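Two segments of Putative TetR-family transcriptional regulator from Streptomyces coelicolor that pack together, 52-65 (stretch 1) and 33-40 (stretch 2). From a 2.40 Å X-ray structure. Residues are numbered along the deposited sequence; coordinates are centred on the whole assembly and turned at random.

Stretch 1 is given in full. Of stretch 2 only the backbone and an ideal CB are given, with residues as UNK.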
# COMPACT_ATOMS: atom_id res chain seq x y z
N ALA A 52 25.20 -30.25 0.11
CA ALA A 52 24.26 -31.00 -0.73
C ALA A 52 22.88 -30.34 -0.77
O ALA A 52 21.93 -30.93 -1.28
CB ALA A 52 24.15 -32.43 -0.22
N ILE A 53 22.78 -29.12 -0.25
CA ILE A 53 21.49 -28.43 -0.26
C ILE A 53 21.24 -27.67 -1.56
O ILE A 53 20.16 -27.12 -1.77
CB ILE A 53 21.37 -27.45 0.93
CG1 ILE A 53 22.53 -26.47 0.96
CG2 ILE A 53 21.32 -28.24 2.23
CD1 ILE A 53 22.58 -25.69 2.25
N TYR A 54 22.24 -27.64 -2.45
CA TYR A 54 22.08 -26.95 -3.72
C TYR A 54 21.11 -27.74 -4.60
O TYR A 54 20.62 -27.23 -5.61
CB TYR A 54 23.45 -26.77 -4.41
CG TYR A 54 24.07 -28.03 -4.96
CD1 TYR A 54 23.82 -28.45 -6.26
CD2 TYR A 54 24.91 -28.82 -4.16
CE1 TYR A 54 24.38 -29.62 -6.77
CE2 TYR A 54 25.47 -30.00 -4.66
CZ TYR A 54 25.20 -30.39 -5.96
OH TYR A 54 25.75 -31.56 -6.44
N TRP A 55 20.84 -28.99 -4.22
CA TRP A 55 19.92 -29.82 -4.98
C TRP A 55 18.47 -29.38 -4.75
O TRP A 55 17.60 -29.63 -5.59
CB TRP A 55 20.06 -31.29 -4.58
CG TRP A 55 21.29 -31.97 -5.13
CD1 TRP A 55 22.44 -32.27 -4.45
CD2 TRP A 55 21.49 -32.42 -6.48
NE1 TRP A 55 23.34 -32.89 -5.29
CE2 TRP A 55 22.79 -32.99 -6.54
CE3 TRP A 55 20.71 -32.40 -7.65
CZ2 TRP A 55 23.32 -33.53 -7.72
CZ3 TRP A 55 21.23 -32.94 -8.82
CH2 TRP A 55 22.53 -33.50 -8.85
N HIS A 56 18.21 -28.71 -3.63
CA HIS A 56 16.85 -28.27 -3.33
C HIS A 56 16.66 -26.76 -3.21
O HIS A 56 15.58 -26.30 -2.86
CB HIS A 56 16.37 -28.96 -2.05
CG HIS A 56 16.49 -30.46 -2.10
ND1 HIS A 56 17.29 -31.31 -1.41
CD2 HIS A 56 15.78 -31.23 -2.99
CE1 HIS A 56 17.05 -32.57 -1.89
NE2 HIS A 56 16.13 -32.50 -2.84
N ILE A 57 17.70 -25.99 -3.50
CA ILE A 57 17.59 -24.54 -3.44
C ILE A 57 18.29 -23.93 -4.65
O ILE A 57 18.96 -24.64 -5.40
CB ILE A 57 18.22 -23.96 -2.15
CG1 ILE A 57 19.74 -24.04 -2.21
CG2 ILE A 57 17.70 -24.71 -0.92
CD1 ILE A 57 20.42 -23.36 -1.04
N THR A 58 18.11 -22.63 -4.83
CA THR A 58 18.77 -21.90 -5.91
C THR A 58 19.36 -20.63 -5.31
O THR A 58 20.52 -20.62 -4.90
CB THR A 58 17.78 -21.55 -7.05
OG1 THR A 58 16.67 -20.80 -6.54
CG2 THR A 58 17.27 -22.82 -7.72
N GLY A 59 18.56 -19.57 -5.26
CA GLY A 59 19.01 -18.31 -4.69
C GLY A 59 18.08 -17.84 -3.59
O GLY A 59 17.01 -18.41 -3.37
N LYS A 60 18.47 -16.78 -2.89
CA LYS A 60 17.64 -16.26 -1.80
C LYS A 60 16.36 -15.64 -2.35
O LYS A 60 15.28 -15.83 -1.79
CB LYS A 60 18.42 -15.20 -1.00
CG LYS A 60 17.63 -14.63 0.18
CD LYS A 60 18.36 -13.46 0.84
CE LYS A 60 17.65 -13.01 2.12
NZ LYS A 60 18.46 -12.02 2.90
N ALA A 61 16.49 -14.90 -3.45
CA ALA A 61 15.35 -14.25 -4.08
C ALA A 61 14.24 -15.25 -4.39
O ALA A 61 13.07 -14.99 -4.15
CB ALA A 61 15.80 -13.54 -5.36
N GLU A 62 14.63 -16.41 -4.93
CA GLU A 62 13.69 -17.46 -5.28
C GLU A 62 13.08 -18.12 -4.03
O GLU A 62 11.92 -18.54 -4.04
CB GLU A 62 14.38 -18.54 -6.13
CG GLU A 62 14.82 -18.12 -7.54
CD GLU A 62 15.75 -16.90 -7.58
OE1 GLU A 62 16.72 -16.83 -6.79
OE2 GLU A 62 15.49 -16.00 -8.43
N LEU A 63 13.86 -18.21 -2.96
CA LEU A 63 13.37 -18.81 -1.72
C LEU A 63 12.34 -17.89 -1.07
O LEU A 63 11.32 -18.35 -0.54
CB LEU A 63 14.54 -19.07 -0.77
CG LEU A 63 14.25 -19.82 0.53
CD1 LEU A 63 13.55 -21.14 0.23
CD2 LEU A 63 15.55 -20.05 1.27
N LEU A 64 12.60 -16.59 -1.09
CA LEU A 64 11.66 -15.62 -0.53
C LEU A 64 10.34 -15.73 -1.30
O LEU A 64 9.26 -15.68 -0.71
CB LEU A 64 12.20 -14.19 -0.66
CG LEU A 64 13.39 -13.80 0.22
CD1 LEU A 64 13.82 -12.38 -0.12
CD2 LEU A 64 13.01 -13.92 1.69
N GLY A 65 10.43 -15.89 -2.62
CA GLY A 65 9.24 -16.01 -3.44
C GLY A 65 8.44 -17.26 -3.11
O GLY A 65 7.21 -17.22 -3.04
N UNK A 33 13.57 -12.53 10.54
CA UNK A 33 13.32 -11.67 9.39
C UNK A 33 14.08 -12.02 8.12
O UNK A 33 14.72 -13.07 8.03
CB UNK A 33 13.65 -10.23 9.77
N UNK A 34 14.02 -11.12 7.15
CA UNK A 34 14.70 -11.34 5.88
C UNK A 34 16.20 -11.46 6.10
O UNK A 34 16.81 -12.48 5.76
CB UNK A 34 14.39 -10.21 4.90
N UNK A 35 16.79 -10.41 6.66
CA UNK A 35 18.22 -10.40 6.94
C UNK A 35 18.65 -11.64 7.71
O UNK A 35 19.77 -12.12 7.54
CB UNK A 35 18.60 -9.14 7.73
N UNK A 36 17.76 -12.16 8.55
CA UNK A 36 18.07 -13.34 9.33
C UNK A 36 17.97 -14.63 8.53
O UNK A 36 18.32 -15.70 9.03
CB UNK A 36 17.14 -13.41 10.54
N UNK A 37 17.49 -14.53 7.29
CA UNK A 37 17.37 -15.70 6.43
C UNK A 37 18.69 -15.88 5.69
O UNK A 37 18.93 -15.25 4.66
CB UNK A 37 16.20 -15.56 5.45
N UNK A 38 19.53 -16.76 6.24
CA UNK A 38 20.84 -17.05 5.67
C UNK A 38 21.05 -18.54 5.38
O UNK A 38 20.30 -19.40 5.85
CB UNK A 38 21.93 -16.55 6.62
N UNK A 39 22.10 -18.82 4.61
CA UNK A 39 22.47 -20.18 4.24
C UNK A 39 22.67 -21.03 5.48
O UNK A 39 22.10 -22.12 5.60
CB UNK A 39 23.74 -20.18 3.38
N UNK A 40 23.49 -20.54 6.41
CA UNK A 40 23.79 -21.26 7.64
C UNK A 40 22.53 -21.47 8.48
O UNK A 40 22.27 -22.58 8.95
CB UNK A 40 24.84 -20.50 8.45

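Position 33 has a phi of 81°, and a positive phi by itself favours glycine. The residue is Gly 33, the first after a helix to leave helical angles.

At position 34 the CA-to-CB bond points sideways. The ideal CB is 4.9 Å from Lys 60 NZ and 5.1 Å from Leu 64 CD2. Stretch 1 offers a positive charge beside an apolar surface. An acidic or neutral polar chain would suit, and one with an aliphatic stem, such as glutamate or glutamine, could also lie along the leucine. The residue is Glu 34. Its CG lies 4.1 Å from Lys 60 CE, and its OE2 lies 3.9 Å from Leu 64 CD1. Glu 34 OE2 is 4.6 Å from Lys 60 NZ, beyond a salt bridge. The lysine instead makes a weak hydrogen bond from NZ to the backbone O of Glu 34, at 3.3 Å.

Position 35 points away from stretch 1, so many residues would fit, polar ones among them. It is Arg 35, whose side chain stays clear of close contact with stretch 1.

Position 36 also points away and has an ordinary phi of -78°. The residue is Gly 36, inside the type I turn that starts at 34 and ends at 37.

Position 37 points toward stretch 1. Its ideal CB is 4.4 Å from Lys 60 CE and 5.2 Å from Leu 64 CD2. Leu 63 adds a further apolar side chain nearby. A medium-sized aliphatic residue is expected, such as leucine, isoleucine or methionine. It is Leu 37. Its CD2 packs 3.6 Å from Leu 64 CD2 and 4.3 Å from Leu 63 CD2. Its backbone N bonds to Glu 34 O at 2.6 Å, closing the turn.

Position 38 points away and comes right before a helix. Serine, threonine, aspartate or asparagine would suit such an N-cap. The residue is Thr 38, whose OG1 caps a backbone N just past the stretch.

Position 39 begins the helix, with CA-to-CB sideways. No atom of stretch 1 is close to its ideal CB, but Ile 53 and Ile 57 offer methyl groups farther out. A long apolar chain could reach them: phenylalanine, methionine or perhaps tyrosine. It is Phe 39. Its CE1 is 3.1 Å from Ile 53 CD1, a tight approach, and 4.1 Å from Ile 57 CD1, which sits at the ring edge.

Position 40 points away, and many helix-compatible residues would do. It is Arg 40, which makes no contact with stretch 1.

Stretch 2 (33-40) GERGLTFR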
# COMPACT_ATOMS: atom_id res chain seq x y z
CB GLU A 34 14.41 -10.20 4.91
CG GLU A 34 14.70 -10.55 3.46
CD GLU A 34 14.33 -9.44 2.50
OE1 GLU A 34 13.22 -8.87 2.64
OE2 GLU A 34 15.15 -9.13 1.60
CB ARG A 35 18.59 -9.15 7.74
CG ARG A 35 18.82 -7.89 6.90
CD ARG A 35 20.21 -7.89 6.27
NE ARG A 35 20.49 -6.64 5.55
CZ ARG A 35 21.70 -6.27 5.14
NH1 ARG A 35 22.75 -7.05 5.36
NH2 ARG A 35 21.85 -5.12 4.50
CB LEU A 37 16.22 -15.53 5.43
CG LEU A 37 16.02 -16.74 4.51
CD1 LEU A 37 15.59 -17.94 5.33
CD2 LEU A 37 14.98 -16.42 3.44
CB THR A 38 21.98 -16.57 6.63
OG1 THR A 38 21.86 -17.25 7.89
CG2 THR A 38 21.90 -15.07 6.85
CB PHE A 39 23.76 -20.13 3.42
CG PHE A 39 24.16 -21.44 2.81
CD1 PHE A 39 23.49 -21.94 1.70
CD2 PHE A 39 25.26 -22.14 3.31
CE1 PHE A 39 23.91 -23.12 1.09
CE2 PHE A 39 25.69 -23.33 2.70
CZ PHE A 39 25.01 -23.82 1.58
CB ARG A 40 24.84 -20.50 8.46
CG ARG A 40 24.45 -19.06 8.73
CD ARG A 40 25.50 -18.31 9.53
NE ARG A 40 26.76 -18.13 8.80
CZ ARG A 40 27.77 -17.37 9.22
NH1 ARG A 40 27.67 -16.70 10.36
NH2 ARG A 40 28.89 -17.27 8.50
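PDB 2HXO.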